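Local coordinates for protein D-glyceraldehyde dehydrogenase (NADP(+)) (Thermoplasma acidophilum, PDB 5J77) that oxidises D-glyceraldehyde to (R)-glycerate with NADP(+) in the non-phosphorylated Entner-Doudoroff pathway, working as a homotetramer built as a dimer of dimers, at residues M398-N403 and S425-F430; S65-R70 and A191-G196; T3-D8 and F200-G205; Y361-T366 and A384-A389. The protein carries 2 engineered substitutions. All coordinates share one frame; numbering follows the deposited sequence.

In the fold
Interactions 2 and 3 touch, D8 of interaction 3 meeting K195 and G196 of interaction 2. The centres of interactions 2 and 3 lie about 19 Å apart. Both lie in the coenzyme-binding part of the chain, and interaction 3 runs into R204 and G205, which probably contact NADP(+). Interaction 4 lies in the seven-stranded sheet and interaction 1 packs against it; strand 386-392 leads into helix 395-403, and the nearest atoms of interactions 1 and 4 are about 10 Å apart. The side chain of F430 in interaction 1 is about 11 Å from that of C281, the probable catalytic cysteine. Interactions 1 and 2, centres about 43 Å apart, lie on opposite sides of the chain's centre.

Interaction 1 of 4, residues M398-N403 and S425-F430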
# COMPACT_ATOMS: atom_id res chain seq x y z
N MET A 398 -16.21 -25.40 18.95
CA MET A 398 -16.89 -24.22 18.49
C MET A 398 -16.39 -23.85 17.09
O MET A 398 -17.19 -23.67 16.16
CB MET A 398 -16.63 -23.07 19.48
CG MET A 398 -17.34 -21.76 19.17
SD MET A 398 -16.91 -20.48 20.39
CE MET A 398 -15.24 -20.13 19.90
N TYR A 399 -15.06 -23.78 16.93
CA TYR A 399 -14.48 -23.50 15.61
C TYR A 399 -14.91 -24.52 14.56
O TYR A 399 -15.31 -24.17 13.45
CB TYR A 399 -12.97 -23.52 15.65
CG TYR A 399 -12.30 -22.56 16.56
CD1 TYR A 399 -12.89 -21.38 16.97
CD2 TYR A 399 -11.01 -22.82 16.97
CE1 TYR A 399 -12.21 -20.50 17.81
CE2 TYR A 399 -10.32 -21.97 17.81
CZ TYR A 399 -10.90 -20.81 18.21
OH TYR A 399 -10.15 -20.00 19.02
N ASP A 400 -14.82 -25.79 14.93
CA ASP A 400 -15.21 -26.83 13.98
C ASP A 400 -16.69 -26.81 13.56
O ASP A 400 -17.03 -27.05 12.39
CB ASP A 400 -14.85 -28.19 14.53
CG ASP A 400 -13.34 -28.43 14.54
OD1 ASP A 400 -12.55 -27.70 13.84
OD2 ASP A 400 -12.94 -29.35 15.26
N LEU A 401 -17.57 -26.56 14.52
CA LEU A 401 -19.02 -26.47 14.20
C LEU A 401 -19.30 -25.24 13.32
O LEU A 401 -20.01 -25.33 12.32
CB LEU A 401 -19.81 -26.42 15.49
CG LEU A 401 -19.69 -27.70 16.30
CD1 LEU A 401 -20.17 -27.38 17.70
CD2 LEU A 401 -20.54 -28.80 15.68
N ALA A 402 -18.71 -24.12 13.66
CA ALA A 402 -18.87 -22.92 12.87
C ALA A 402 -18.41 -23.10 11.42
O ALA A 402 -19.13 -22.79 10.52
CB ALA A 402 -18.19 -21.76 13.53
N ASN A 403 -17.21 -23.65 11.21
CA ASN A 403 -16.69 -23.87 9.86
C ASN A 403 -17.31 -24.98 9.08
O ASN A 403 -17.09 -25.11 7.92
CB ASN A 403 -15.18 -24.05 9.86
CG ASN A 403 -14.46 -22.91 10.50
OD1 ASN A 403 -14.78 -21.77 10.29
ND2 ASN A 403 -13.44 -23.22 11.24
N SER A 425 -9.79 -15.15 15.34
CA SER A 425 -9.54 -14.22 14.21
C SER A 425 -8.89 -14.92 13.00
O SER A 425 -9.12 -14.51 11.89
CB SER A 425 -8.69 -13.05 14.63
OG SER A 425 -9.33 -12.24 15.57
N GLU A 426 -8.21 -16.02 13.25
CA GLU A 426 -7.67 -16.82 12.20
C GLU A 426 -8.41 -18.12 12.06
O GLU A 426 -8.57 -18.60 10.99
CB GLU A 426 -6.19 -17.11 12.44
CG GLU A 426 -5.29 -15.91 12.30
CD GLU A 426 -3.88 -16.29 11.89
OE1 GLU A 426 -3.69 -16.61 10.72
OE2 GLU A 426 -2.98 -16.25 12.72
N ARG A 427 -8.85 -18.72 13.16
CA ARG A 427 -9.53 -20.00 13.12
C ARG A 427 -10.97 -19.99 12.58
O ARG A 427 -11.40 -20.94 11.97
CB ARG A 427 -9.44 -20.71 14.48
CG ARG A 427 -8.06 -21.30 14.78
CD ARG A 427 -7.78 -22.57 14.01
NE ARG A 427 -8.27 -23.75 14.73
CZ ARG A 427 -9.20 -24.57 14.27
NH1 ARG A 427 -9.58 -25.59 15.00
NH2 ARG A 427 -9.77 -24.38 13.10
N ILE A 428 -11.68 -18.91 12.79
CA ILE A 428 -13.04 -18.76 12.27
C ILE A 428 -12.91 -18.38 10.78
O ILE A 428 -12.57 -17.28 10.46
CB ILE A 428 -13.84 -17.73 13.08
CG1 ILE A 428 -14.01 -18.20 14.52
CG2 ILE A 428 -15.20 -17.44 12.46
CD1 ILE A 428 -14.94 -19.37 14.66
N ARG A 429 -13.15 -19.32 9.89
CA ARG A 429 -13.00 -19.09 8.48
C ARG A 429 -14.20 -18.40 7.80
O ARG A 429 -14.84 -18.94 6.93
CB ARG A 429 -12.64 -20.40 7.76
CG ARG A 429 -11.36 -21.03 8.25
CD ARG A 429 -10.12 -20.42 7.64
NE ARG A 429 -9.97 -20.88 6.29
CZ ARG A 429 -9.06 -20.45 5.43
NH1 ARG A 429 -8.20 -19.53 5.80
NH2 ARG A 429 -9.03 -20.95 4.22
N PHE A 430 -14.45 -17.18 8.24
CA PHE A 430 -15.53 -16.36 7.76
C PHE A 430 -15.04 -14.97 7.37
O PHE A 430 -14.14 -14.43 7.98
CB PHE A 430 -16.63 -16.25 8.83
CG PHE A 430 -17.48 -17.47 8.93
CD1 PHE A 430 -17.00 -18.61 9.52
CD2 PHE A 430 -18.76 -17.49 8.42
CE1 PHE A 430 -17.77 -19.74 9.59
CE2 PHE A 430 -19.53 -18.63 8.49
CZ PHE A 430 -19.03 -19.75 9.07
O HOH W 1 -12.24 -25.71 12.03
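I428 CD1 forms the apolar centre, lying 3.7 Å from Y399 CD1 and also touching the methyl of A402. F430 continues this patch next to A402, whose carbonyl O meets the ring edge in plane, 3.4 Å from F430 CZ. On the Y399 ring, R427 CB sits over one face, 3.8 Å from the centroid, a CH-pi contact offset toward the rim. The R427 chain, bent at chi2 and chi3, then folds back so that its guanidinium lays one face over Y399 CD2, the two planes 70° apart. Farther out, D400 OD1 meets the guanidinium edge in a long salt bridge, 3.8 Å from R427 NH1. A water joins these polar groups, donating to D400 OD1 and accepting from N403 ND2 and R427 NH2. N403 grips the chain where helix 418-427 ends: its OD1 accepts from R429 N at 3.0 Å, the donor tilted 29° from the carbonyl plane, while ND2 donates to R427 O at 3.1 Å, nearly in its own amide plane. With CG beside the backbone N (chi1 -57°), the amide reaches across to both. A leucine at N403 would probably leave R429 N and R427 O without these side-chain partners and the water with one partner fewer. Y399 OH is bonded to E423 on helix 418-427, and W54 of the second subunit makes a cation-pi contact with R427. M255 and P253 of strand 252-256 and S411 of strand 410-414 receive I428, A402 and F430, so that helix 395-403 and the residues after helix 418-427 pack together on the sheet.

Interaction 2 of 4, residues S65-R70 and A191-G196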
# COMPACT_ATOMS: atom_id res chain seq x y z
N SER A 65 -16.27 12.43 -9.19
CA SER A 65 -16.61 12.57 -7.78
C SER A 65 -17.57 13.76 -7.48
O SER A 65 -18.48 13.65 -6.66
CB SER A 65 -15.39 12.56 -6.89
OG SER A 65 -14.85 13.84 -6.75
N LYS A 66 -17.32 14.90 -8.11
CA LYS A 66 -18.25 16.07 -7.94
C LYS A 66 -19.74 15.74 -8.23
O LYS A 66 -20.61 16.15 -7.48
CB LYS A 66 -17.82 17.25 -8.82
CG LYS A 66 -16.51 17.86 -8.37
CD LYS A 66 -16.06 19.06 -9.16
CE LYS A 66 -14.67 19.42 -8.67
NZ LYS A 66 -14.11 20.63 -9.35
N ILE A 67 -20.00 15.02 -9.29
CA ILE A 67 -21.32 14.58 -9.63
C ILE A 67 -21.87 13.61 -8.56
O ILE A 67 -23.03 13.70 -8.10
CB ILE A 67 -21.32 13.92 -11.08
CG1 ILE A 67 -20.98 14.95 -12.16
CG2 ILE A 67 -22.67 13.29 -11.42
CD1 ILE A 67 -20.43 14.32 -13.44
N ILE A 68 -21.04 12.65 -8.18
CA ILE A 68 -21.42 11.67 -7.16
C ILE A 68 -21.70 12.34 -5.80
O ILE A 68 -22.71 12.02 -5.18
CB ILE A 68 -20.36 10.58 -7.03
CG1 ILE A 68 -20.25 9.82 -8.34
CG2 ILE A 68 -20.76 9.63 -5.93
CD1 ILE A 68 -19.01 8.99 -8.47
N TYR A 69 -20.87 13.27 -5.36
CA TYR A 69 -21.17 14.06 -4.17
C TYR A 69 -22.49 14.86 -4.30
O TYR A 69 -23.30 14.93 -3.32
CB TYR A 69 -20.07 15.10 -3.87
CG TYR A 69 -18.75 14.53 -3.31
CD1 TYR A 69 -18.74 13.71 -2.19
CD2 TYR A 69 -17.51 14.90 -3.89
CE1 TYR A 69 -17.55 13.20 -1.67
CE2 TYR A 69 -16.28 14.41 -3.41
CZ TYR A 69 -16.30 13.58 -2.28
OH TYR A 69 -15.16 13.13 -1.76
N ARG A 70 -22.72 15.44 -5.47
CA ARG A 70 -23.93 16.19 -5.77
C ARG A 70 -25.11 15.24 -5.58
O ARG A 70 -26.07 15.60 -4.97
CB ARG A 70 -23.89 16.78 -7.18
CG ARG A 70 -24.70 18.04 -7.36
CD ARG A 70 -24.49 18.67 -8.74
NE ARG A 70 -23.15 19.18 -8.98
CZ ARG A 70 -22.43 18.93 -10.06
NH1 ARG A 70 -22.90 18.17 -11.02
NH2 ARG A 70 -21.23 19.43 -10.18
N ALA A 191 -28.11 14.93 -10.53
CA ALA A 191 -26.81 15.42 -10.19
C ALA A 191 -25.93 15.72 -11.40
O ALA A 191 -24.89 16.32 -11.23
CB ALA A 191 -26.08 14.47 -9.25
N GLY A 192 -26.32 15.32 -12.60
CA GLY A 192 -25.52 15.61 -13.81
C GLY A 192 -24.83 14.40 -14.39
O GLY A 192 -23.91 14.55 -15.17
N VAL A 193 -25.22 13.18 -14.03
CA VAL A 193 -24.63 12.03 -14.67
C VAL A 193 -24.90 12.10 -16.20
O VAL A 193 -26.09 12.21 -16.61
CB VAL A 193 -25.15 10.68 -14.11
CG1 VAL A 193 -24.67 9.56 -14.98
CG2 VAL A 193 -24.54 10.43 -12.75
N PRO A 194 -23.82 12.09 -17.02
CA PRO A 194 -24.09 12.30 -18.49
C PRO A 194 -24.82 11.12 -19.12
O PRO A 194 -24.82 9.97 -18.63
CB PRO A 194 -22.67 12.42 -19.10
CG PRO A 194 -21.75 12.79 -17.92
CD PRO A 194 -22.38 12.18 -16.71
N LYS A 195 -25.43 11.45 -20.24
CA LYS A 195 -26.14 10.51 -21.12
C LYS A 195 -25.38 9.17 -21.36
O LYS A 195 -24.22 9.15 -21.79
CB LYS A 195 -26.43 11.25 -22.47
CG LYS A 195 -26.80 10.37 -23.64
CD LYS A 195 -26.84 11.16 -24.94
CE LYS A 195 -27.52 10.39 -26.07
NZ LYS A 195 -26.57 9.94 -27.15
N GLY A 196 -26.06 8.06 -21.10
CA GLY A 196 -25.52 6.74 -21.34
C GLY A 196 -24.64 6.21 -20.22
O GLY A 196 -24.39 5.05 -20.19
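A191 and R70 bring their CA atoms to 5.3 Å, where the loop leaving helix 178-190 passes beside helix 61-77. The chain turns at G192, whose positive phi (108°) and two bonds back into the last helical turn make a Schellman motif; a CB on this backbone would be jammed against the preceding carbonyl O and would crowd R70 NH1. The turn presents A191 to the helix: its CB rests 3.3 Å from I67 O and also meets R70 CB. From the same residue, the carbonyl O takes a hydrogen bond from R70 NH1 at 2.7 Å, which approaches nearly along the C=O axis and in the guanidinium plane. R70 reaches it with CG trans to the backbone N (chi1 -152°) and a single bend at chi3 that turns the edge of the guanidinium, at NH1, to the A191 carbonyl O. I67 fills the angle between helix and loop with both branches. Its CG2 lies 3.7 Å from V193 CG2 and equally near V193 N, the two side chains crossing at about a right angle, while I67 CD1 comes within 3.9 Å of G192 O and lies 4.4 Å from P194 CD. W56 of helix 39-58 packs against both I67 and P194. The arrangement is a Schellman C-cap of helix 178-190 in the alpha-to-beta connection to strand 198-200, packed against helix 61-77 and away from the annotated sites.

Interaction 3 of 4, residues T3-D8 and F200-G205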
# COMPACT_ATOMS: atom_id res chain seq x y z
N THR A 3 -42.87 2.65 -11.89
CA THR A 3 -41.51 2.93 -12.28
C THR A 3 -41.29 2.69 -13.80
O THR A 3 -42.01 1.94 -14.46
CB THR A 3 -40.54 2.05 -11.48
OG1 THR A 3 -40.80 0.69 -11.78
CG2 THR A 3 -40.65 2.33 -9.97
N LYS A 4 -40.30 3.36 -14.35
CA LYS A 4 -40.01 3.28 -15.82
C LYS A 4 -38.57 2.79 -16.07
O LYS A 4 -37.90 2.35 -15.15
CB LYS A 4 -40.29 4.65 -16.41
CG LYS A 4 -41.73 5.08 -16.20
CD LYS A 4 -42.72 4.19 -16.93
CE LYS A 4 -44.13 4.65 -16.79
NZ LYS A 4 -45.03 3.82 -17.61
N LEU A 5 -38.10 2.82 -17.31
CA LEU A 5 -36.71 2.46 -17.60
C LEU A 5 -35.96 3.71 -17.91
O LEU A 5 -36.57 4.69 -18.36
CB LEU A 5 -36.62 1.57 -18.81
CG LEU A 5 -37.61 0.45 -18.79
CD1 LEU A 5 -37.59 -0.23 -20.12
CD2 LEU A 5 -37.17 -0.50 -17.71
N TYR A 6 -34.64 3.70 -17.74
CA TYR A 6 -33.83 4.84 -18.13
C TYR A 6 -32.75 4.32 -19.05
O TYR A 6 -31.86 3.64 -18.61
CB TYR A 6 -33.23 5.57 -16.90
CG TYR A 6 -32.54 6.93 -17.22
CD1 TYR A 6 -33.27 8.01 -17.54
CD2 TYR A 6 -31.16 7.06 -17.25
CE1 TYR A 6 -32.67 9.23 -17.84
CE2 TYR A 6 -30.52 8.27 -17.55
CZ TYR A 6 -31.29 9.35 -17.84
OH TYR A 6 -30.77 10.56 -18.16
N ILE A 7 -32.81 4.67 -20.33
CA ILE A 7 -31.96 4.14 -21.37
C ILE A 7 -31.38 5.26 -22.20
O ILE A 7 -32.06 6.08 -22.70
CB ILE A 7 -32.70 3.15 -22.29
CG1 ILE A 7 -33.06 1.93 -21.46
CG2 ILE A 7 -31.77 2.75 -23.45
CD1 ILE A 7 -33.96 0.95 -22.16
N ASP A 8 -30.06 5.33 -22.26
CA ASP A 8 -29.39 6.36 -23.04
C ASP A 8 -29.96 7.73 -22.82
O ASP A 8 -30.33 8.39 -23.76
CB ASP A 8 -29.49 5.99 -24.55
CG ASP A 8 -28.37 6.65 -25.40
OD1 ASP A 8 -27.36 7.16 -24.89
OD2 ASP A 8 -28.57 6.64 -26.62
N PHE A 200 -30.97 2.11 -16.42
CA PHE A 200 -31.85 1.51 -15.42
C PHE A 200 -32.84 0.66 -16.11
O PHE A 200 -33.61 1.14 -16.93
CB PHE A 200 -32.51 2.57 -14.59
CG PHE A 200 -33.48 2.02 -13.56
CD1 PHE A 200 -33.03 1.29 -12.51
CD2 PHE A 200 -34.85 2.26 -13.67
CE1 PHE A 200 -33.90 0.83 -11.54
CE2 PHE A 200 -35.71 1.76 -12.72
CZ PHE A 200 -35.22 1.05 -11.65
N ILE A 201 -32.79 -0.62 -15.82
CA ILE A 201 -33.56 -1.64 -16.50
C ILE A 201 -34.30 -2.44 -15.41
O ILE A 201 -33.68 -2.87 -14.45
CB ILE A 201 -32.61 -2.62 -17.25
CG1 ILE A 201 -31.87 -1.96 -18.42
CG2 ILE A 201 -33.38 -3.85 -17.74
CD1 ILE A 201 -32.77 -1.72 -19.61
N THR A 202 -35.59 -2.69 -15.57
CA THR A 202 -36.28 -3.61 -14.73
C THR A 202 -36.88 -4.63 -15.67
O THR A 202 -37.15 -4.34 -16.84
CB THR A 202 -37.38 -2.92 -13.89
OG1 THR A 202 -38.29 -2.19 -14.72
CG2 THR A 202 -36.74 -1.96 -12.85
N GLY A 203 -37.13 -5.82 -15.16
CA GLY A 203 -37.84 -6.86 -15.93
C GLY A 203 -37.69 -8.22 -15.25
O GLY A 203 -37.08 -8.31 -14.25
N ARG A 204 -38.29 -9.25 -15.83
CA ARG A 204 -38.32 -10.59 -15.29
C ARG A 204 -36.96 -11.30 -15.55
O ARG A 204 -36.44 -11.36 -16.69
CB ARG A 204 -39.49 -11.37 -15.94
CG ARG A 204 -40.88 -10.83 -15.65
N GLY A 205 -36.39 -11.82 -14.47
CA GLY A 205 -35.29 -12.75 -14.52
C GLY A 205 -35.38 -13.78 -15.62
O GLY A 205 -34.39 -14.03 -16.30
O HOH W 2 -39.46 0.19 -14.17
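F200 turns the edge of its ring toward the backbone of 3-8: K4 O lies near the ring plane, 3.3 Å from F200 CE2, and Y6 N also lies at the edge, while L5 CA approaches the ring obliquely. P173 and A181 touch the same side chain from the loop after strand 168-172 and from helix 178-190. With CG trans to the backbone N (chi1 178°), the ring runs back along the chain of K4 and L5, while F200 CB packs on Y6 CB at 3.9 Å. The Y6 ring meets that of W11, the planes at about 55°. Between the backbones, F200 and Y6 form a single antiparallel bridge, a hydrogen-bonded pair: Y6 N donates to F200 O at 2.9 Å, on a lone pair, and F200 N donates to Y6 O at 2.8 Å, both in the carbonyl plane. L5 reaches past the bridge, its CD2 3.4 Å from T202 N, and I7 CD1 meets I201 CD1 at 3.9 Å. One water links T3 OG1, K4 O and T202 OG1, donating to the last two at 2.8 and 2.7 Å respectively; T202 OG1 is also bonded to the backbone O of E35. This bridge joins the small N-terminal sheet to the end of strand 198-200 in the Rossmann-like coenzyme domain. The chain runs on through R204, the N-cap of helix 205-214, and G205, both probable NADP(+) contacts, as is P173, which touches the F200 side chain.

Interaction 4 of 4, residues Y361-T366 and A384-A389; sequences YFFLPT and APVIGA
Parallel strand pairing joins T366 to V386, their CA atoms 4.4 Å apart. I387 N donates to T366 O at 3.0 Å, tilted 26° from the carbonyl plane; T366 N gives a weak bond to P385 O at 2.9 Å. P385 is the centre of an inverse gamma turn, which bends the chain as it enters strand 386-392. Two CA-H...O contacts supplement these bonds: P365 CA reaches the same P385 O, and V386 CA lies 3.2 Å from T366 O, so each carbonyl meets both an N-H and a C-H. Among apolar contacts, the side chains of T366 and V386 lie side by side and point the same way, CG2 of T366 3.7 Å from V386 CG1 and CB of T366 equally near V386 CG2. F363 adds CE2 at 4.3 Å from V386 CG2, its ring set obliquely, and P385 CG rests against the carbonyls of F363 and L364. The polar side-chain bond is local: with OG1 beside its own backbone N (chi1 -56°), T366 donates to L364 O at 2.8 Å from above the carbonyl plane, and G348 N donates to the same hydroxyl. A valine at T366 would probably leave L364 O and G348 N without the hydroxyl that joins them. The pair adds strand 366-369 to 386-392 in the seven-stranded mixed sheet of the catalytic domain, with V386 touching I382, a probable NADP(+)-binding residue. The chemistry is largely backbone pairing plus one buried hydroxyl that both donates and accepts, consistent with holding the chain in shape as it enters strand 366-369.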
# COMPACT_ATOMS: atom_id res chain seq x y z
N TYR A 361 -47.33 -10.44 4.80
CA TYR A 361 -46.52 -11.66 4.86
C TYR A 361 -45.74 -11.69 6.19
O TYR A 361 -44.52 -11.81 6.24
CB TYR A 361 -45.63 -11.73 3.61
CG TYR A 361 -46.38 -11.35 2.29
CD1 TYR A 361 -47.62 -11.94 1.94
CD2 TYR A 361 -45.86 -10.42 1.43
CE1 TYR A 361 -48.28 -11.58 0.75
CE2 TYR A 361 -46.52 -10.06 0.27
CZ TYR A 361 -47.70 -10.65 -0.07
OH TYR A 361 -48.27 -10.22 -1.26
N PHE A 362 -46.50 -11.56 7.28
CA PHE A 362 -45.93 -11.55 8.63
C PHE A 362 -45.61 -12.95 9.09
O PHE A 362 -46.34 -13.88 8.82
CB PHE A 362 -46.88 -10.83 9.60
CG PHE A 362 -46.96 -9.36 9.30
CD1 PHE A 362 -45.97 -8.48 9.77
CD2 PHE A 362 -47.97 -8.85 8.50
CE1 PHE A 362 -46.02 -7.12 9.49
CE2 PHE A 362 -48.03 -7.48 8.26
CZ PHE A 362 -47.06 -6.62 8.75
N PHE A 363 -44.48 -13.09 9.72
CA PHE A 363 -44.03 -14.38 10.32
C PHE A 363 -43.48 -14.09 11.74
O PHE A 363 -42.71 -13.13 11.93
CB PHE A 363 -42.96 -15.11 9.47
CG PHE A 363 -42.98 -16.59 9.65
CD1 PHE A 363 -43.88 -17.37 8.96
CD2 PHE A 363 -42.14 -17.20 10.59
CE1 PHE A 363 -43.94 -18.75 9.17
CE2 PHE A 363 -42.21 -18.58 10.83
CZ PHE A 363 -43.12 -19.36 10.12
N LEU A 364 -43.88 -14.91 12.71
CA LEU A 364 -43.42 -14.77 14.09
C LEU A 364 -41.96 -15.07 14.26
O LEU A 364 -41.42 -15.96 13.65
CB LEU A 364 -44.16 -15.73 15.01
CG LEU A 364 -45.60 -15.39 15.29
CD1 LEU A 364 -46.33 -16.45 16.06
CD2 LEU A 364 -45.65 -14.05 16.02
N PRO A 365 -41.31 -14.36 15.17
CA PRO A 365 -40.02 -14.83 15.65
C PRO A 365 -40.07 -16.29 16.11
O PRO A 365 -41.00 -16.70 16.80
CB PRO A 365 -39.78 -13.92 16.87
CG PRO A 365 -40.60 -12.67 16.58
CD PRO A 365 -41.84 -13.25 15.99
N THR A 366 -39.03 -17.06 15.74
CA THR A 366 -39.07 -18.51 15.82
C THR A 366 -37.73 -19.00 16.34
O THR A 366 -36.68 -18.71 15.74
CB THR A 366 -39.44 -19.16 14.45
OG1 THR A 366 -40.72 -18.63 13.98
CG2 THR A 366 -39.48 -20.74 14.53
N ALA A 384 -35.00 -15.42 7.27
CA ALA A 384 -36.25 -15.16 7.91
C ALA A 384 -36.02 -15.28 9.44
O ALA A 384 -34.89 -15.59 9.86
CB ALA A 384 -37.32 -16.13 7.43
N PRO A 385 -37.03 -14.97 10.26
CA PRO A 385 -36.71 -14.75 11.67
C PRO A 385 -36.83 -16.05 12.50
O PRO A 385 -37.65 -16.14 13.41
CB PRO A 385 -37.75 -13.72 12.08
CG PRO A 385 -38.91 -14.10 11.27
CD PRO A 385 -38.36 -14.44 9.93
N VAL A 386 -36.01 -17.02 12.11
CA VAL A 386 -36.03 -18.40 12.61
C VAL A 386 -34.58 -18.74 12.92
O VAL A 386 -33.68 -18.38 12.15
CB VAL A 386 -36.53 -19.40 11.55
CG1 VAL A 386 -36.62 -20.81 12.11
CG2 VAL A 386 -37.92 -19.00 11.06
N ILE A 387 -34.35 -19.38 14.05
CA ILE A 387 -33.01 -19.84 14.40
C ILE A 387 -33.07 -21.06 15.33
O ILE A 387 -33.98 -21.20 16.15
CB ILE A 387 -32.15 -18.72 15.03
CG1 ILE A 387 -30.69 -19.15 15.23
CG2 ILE A 387 -32.69 -18.23 16.35
CD1 ILE A 387 -29.72 -17.99 15.35
N GLY A 388 -32.09 -21.95 15.18
CA GLY A 388 -31.91 -23.10 16.07
C GLY A 388 -30.71 -22.88 16.97
O GLY A 388 -29.75 -22.16 16.61
N ALA A 389 -30.76 -23.49 18.12
CA ALA A 389 -29.74 -23.39 19.14
C ALA A 389 -29.24 -24.80 19.49
O ALA A 389 -30.02 -25.80 19.49
CB ALA A 389 -30.26 -22.70 20.40